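Local coordinates for protein intracellular serine protease (Bacillus licheniformis, PDB 4ZOQ) that probably acts as a subtilisin-like serine endopeptidase that cleaves lanthipeptide precursors, this chain being its N-terminal prodomain, at residues A[46-50]-A[51-55]. Residues are numbered along the deposited sequence; the frame is centred on the assembly and turned at random.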
ATOM      1  N   ASP A  46      -6.699  23.395 -23.618  1.00 57.45           N
ATOM      2  CA  ASP A  46      -6.939  24.619 -24.384  1.00 55.58           C
ATOM      3  C   ASP A  46      -8.243  25.264 -23.988  1.00 54.13           C
ATOM      4  O   ASP A  46      -8.323  26.479 -23.956  1.00 60.60           O
ATOM      5  CB  ASP A  46      -6.948  24.343 -25.896  1.00 54.44           C
ATOM      6  CG  ASP A  46      -5.581  23.914 -26.452  1.00 60.85           C
ATOM      7  OD1 ASP A  46      -4.513  24.163 -25.820  1.00 50.25           O
ATOM      8  OD2 ASP A  46      -5.591  23.315 -27.553  1.00 62.47           O
ATOM      9  N   THR A  47      -9.272  24.471 -23.719  1.00 56.28           N
ATOM     10  CA  THR A  47     -10.491  25.027 -23.153  1.00 54.62           C
ATOM     11  C   THR A  47     -10.231  25.598 -21.739  1.00 57.12           C
ATOM     12  O   THR A  47     -10.824  26.595 -21.331  1.00 52.86           O
ATOM     13  CB  THR A  47     -11.600  23.986 -23.085  1.00 59.43           C
ATOM     14  OG1 THR A  47     -11.823  23.440 -24.391  1.00 55.98           O
ATOM     15  CG2 THR A  47     -12.879  24.623 -22.580  1.00 58.30           C
ATOM     16  N   ALA A  48      -9.325  24.971 -20.995  1.00 55.07           N
ATOM     17  CA  ALA A  48      -9.064  25.419 -19.636  1.00 56.92           C
ATOM     18  C   ALA A  48      -8.351  26.759 -19.608  1.00 54.58           C
ATOM     19  O   ALA A  48      -8.598  27.589 -18.736  1.00 53.17           O
ATOM     20  CB  ALA A  48      -8.227  24.370 -18.880  1.00 53.84           C
ATOM     21  N   GLU A  49      -7.488  26.982 -20.587  1.00 56.18           N
ATOM     22  CA  GLU A  49      -6.705  28.201 -20.612  1.00 60.62           C
ATOM     23  C   GLU A  49      -7.547  29.351 -21.135  1.00 56.27           C
ATOM     24  O   GLU A  49      -7.380  30.508 -20.729  1.00 54.97           O
ATOM     25  CB  GLU A  49      -5.489  28.000 -21.508  1.00 59.82           C
ATOM     26  CG  GLU A  49      -4.614  29.208 -21.667  1.00 56.67           C
ATOM     27  CD  GLU A  49      -3.592  28.972 -22.757  1.00 58.39           C
ATOM     28  OE1 GLU A  49      -3.391  27.783 -23.115  1.00 59.63           O
ATOM     29  OE2 GLU A  49      -2.984  29.955 -23.246  1.00 56.87           O
ATOM     30  N   GLN A  50      -8.573  28.995 -21.887  1.00 49.61           N
ATOM     31  CA  GLN A  50      -9.461  29.981 -22.453  1.00 53.98           C
ATOM     32  C   GLN A  50     -10.496  30.429 -21.434  1.00 55.78           C
ATOM     33  O   GLN A  50     -11.206  31.423 -21.644  1.00 58.43           O
ATOM     34  CB  GLN A  50     -10.135  29.350 -23.673  1.00 52.70           C
ATOM     35  CG  GLN A  50     -11.405  29.984 -24.176  1.00 57.43           C
ATOM     36  CD  GLN A  50     -12.066  29.119 -25.240  1.00 62.13           C
ATOM     37  OE1 GLN A  50     -11.448  28.183 -25.761  1.00 64.78           O
ATOM     38  NE2 GLN A  50     -13.331  29.408 -25.550  1.00 63.65           N
ATOM     39  N   PHE A  51     -10.514  29.747 -20.289  1.00 57.00           N
ATOM     40  CA  PHE A  51     -11.396  30.108 -19.192  1.00 56.95           C
ATOM     41  C   PHE A  51     -10.603  30.299 -17.931  1.00 57.07           C
ATOM     42  O   PHE A  51     -11.132  30.081 -16.889  1.00 57.28           O
ATOM     43  CB  PHE A  51     -12.470  29.043 -18.943  1.00 57.09           C
ATOM     44  CG  PHE A  51     -13.518  28.945 -20.019  1.00 57.96           C
ATOM     45  CD1 PHE A  51     -13.311  28.196 -21.178  1.00 53.87           C
ATOM     46  CD2 PHE A  51     -14.751  29.566 -19.842  1.00 59.27           C
ATOM     47  CE1 PHE A  51     -14.316  28.111 -22.163  1.00 51.97           C
ATOM     48  CE2 PHE A  51     -15.738  29.487 -20.815  1.00 54.61           C
ATOM     49  CZ  PHE A  51     -15.525  28.767 -21.965  1.00 59.45           C
ATOM     50  N   HIS A  52      -9.309  30.566 -18.043  1.00 57.77           N
ATOM     51  CA  HIS A  52      -8.432  30.818 -16.893  1.00 62.02           C
ATOM     52  C   HIS A  52      -8.668  29.889 -15.699  1.00 68.04           C
ATOM     53  O   HIS A  52      -8.749  30.325 -14.542  1.00 65.60           O
ATOM     54  CB  HIS A  52      -8.557  32.293 -16.476  1.00 63.93           C
ATOM     55  CG  HIS A  52      -7.473  32.768 -15.537  1.00 69.21           C
ATOM     56  ND1 HIS A  52      -6.122  32.654 -15.809  1.00 76.86           N
ATOM     57  CD2 HIS A  52      -7.560  33.324 -14.308  1.00 64.63           C
ATOM     58  CE1 HIS A  52      -5.425  33.139 -14.792  1.00 68.44           C
ATOM     59  NE2 HIS A  52      -6.274  33.548 -13.867  1.00 79.03           N
ATOM     60  N   ILE A  53      -8.791  28.603 -15.993  1.00 60.31           N
ATOM     61  CA  ILE A  53      -8.936  27.641 -14.925  1.00 62.74           C
ATOM     62  C   ILE A  53      -7.768  26.679 -15.054  1.00 62.18           C
ATOM     63  O   ILE A  53      -7.326  26.342 -16.164  1.00 58.88           O
ATOM     64  CB  ILE A  53     -10.311  26.867 -14.955  1.00 60.66           C
ATOM     65  CG1 ILE A  53     -10.492  26.055 -16.230  1.00 56.53           C
ATOM     66  CG2 ILE A  53     -11.518  27.776 -14.724  1.00 63.22           C
ATOM     67  CD1 ILE A  53     -10.200  24.583 -16.013  1.00 62.57           C
ATOM     68  N   HIS A  54      -7.206  26.272 -13.927  1.00 68.49           N
ATOM     69  CA  HIS A  54      -6.136  25.308 -14.048  1.00 61.08           C
ATOM     70  C   HIS A  54      -6.562  23.860 -13.888  1.00 59.80           C
ATOM     71  O   HIS A  54      -7.127  23.429 -12.882  1.00 60.50           O
ATOM     72  CB  HIS A  54      -4.937  25.690 -13.195  1.00 64.77           C
ATOM     73  CG  HIS A  54      -4.073  24.543 -12.830  1.00 69.38           C
ATOM     74  ND1 HIS A  54      -2.788  24.423 -13.332  1.00 78.59           N
ATOM     75  CD2 HIS A  54      -4.128  23.700 -11.774  1.00 67.93           C
ATOM     76  CE1 HIS A  54      -2.202  23.383 -12.764  1.00 67.67           C
ATOM     77  NE2 HIS A  54      -2.987  22.949 -11.798  1.00 73.15           N
ATOM     78  N   ALA A  55      -6.263  23.145 -14.970  1.00 56.49           N
ATOM     79  CA  ALA A  55      -6.540  21.740 -15.156  1.00 53.96           C
ATOM     80  C   ALA A  55      -5.260  20.923 -15.086  1.00 61.93           C
ATOM     81  O   ALA A  55      -4.342  21.068 -15.909  1.00 66.45           O
ATOM     82  CB  ALA A  55      -7.220  21.520 -16.492  1.00 50.65           C
TER
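Ala48 O is gripped by two backbone N-H groups. Ile53 N gives it the stronger bond, 2.9 Å from Ile53 N to Ala48 O and nearly straight at 173°. Phe51 N reaches the same Ala48 O through a weak bond of 3.3 Å. A second weak bond, also 3.3 Å, joins His52 N to Glu49 O. Glu49 to His52 form a type I beta turn. Together with the positive phi of His52, the Ile53-to-Ala48 and His52-to-Glu49 bonds define a Schellman motif with His52 as its C-prime residue. The motif ends helix 41-49 and turns the chain into strand 54-58, an outer strand of the prodomain's four-stranded antiparallel sheet.

Apolar side chains meet across the turn. Ile53 CD1 touches Ala48 CB at 3.5 Å. Chi1 of 61° sets Ile53 CG1 between its own N and carbonyl carbon, which brings the ethyl arm over Ala48. Ala55 CB, on strand 54-58, meets the same Ala48 CB at 3.9 Å. Ile53 and Ala55 also pack on Val66 of strand 63-67, and Ile53 touches Phe76 of helix 70-80.

The Phe51 ring lies beside the last helical turn. Its edge faces Thr47 O, which sits near the ring plane, 3.0 Å from Phe51 CD1. Thr47 CG2 runs alongside and meets Phe51 CE1 at 3.8 Å. Thr47 OG1 points back along the helix and is hydrogen-bonded to Lys43 O. Gln50 is extended, with CG anti to the backbone N, which lays its amide beside the Phe51 ring. The amide and ring planes are only 19° apart. Gln50 NE2 comes to 3.8 Å from Phe51 CE1. Pro75 of helix 70-80 also touches the Phe51 side chain.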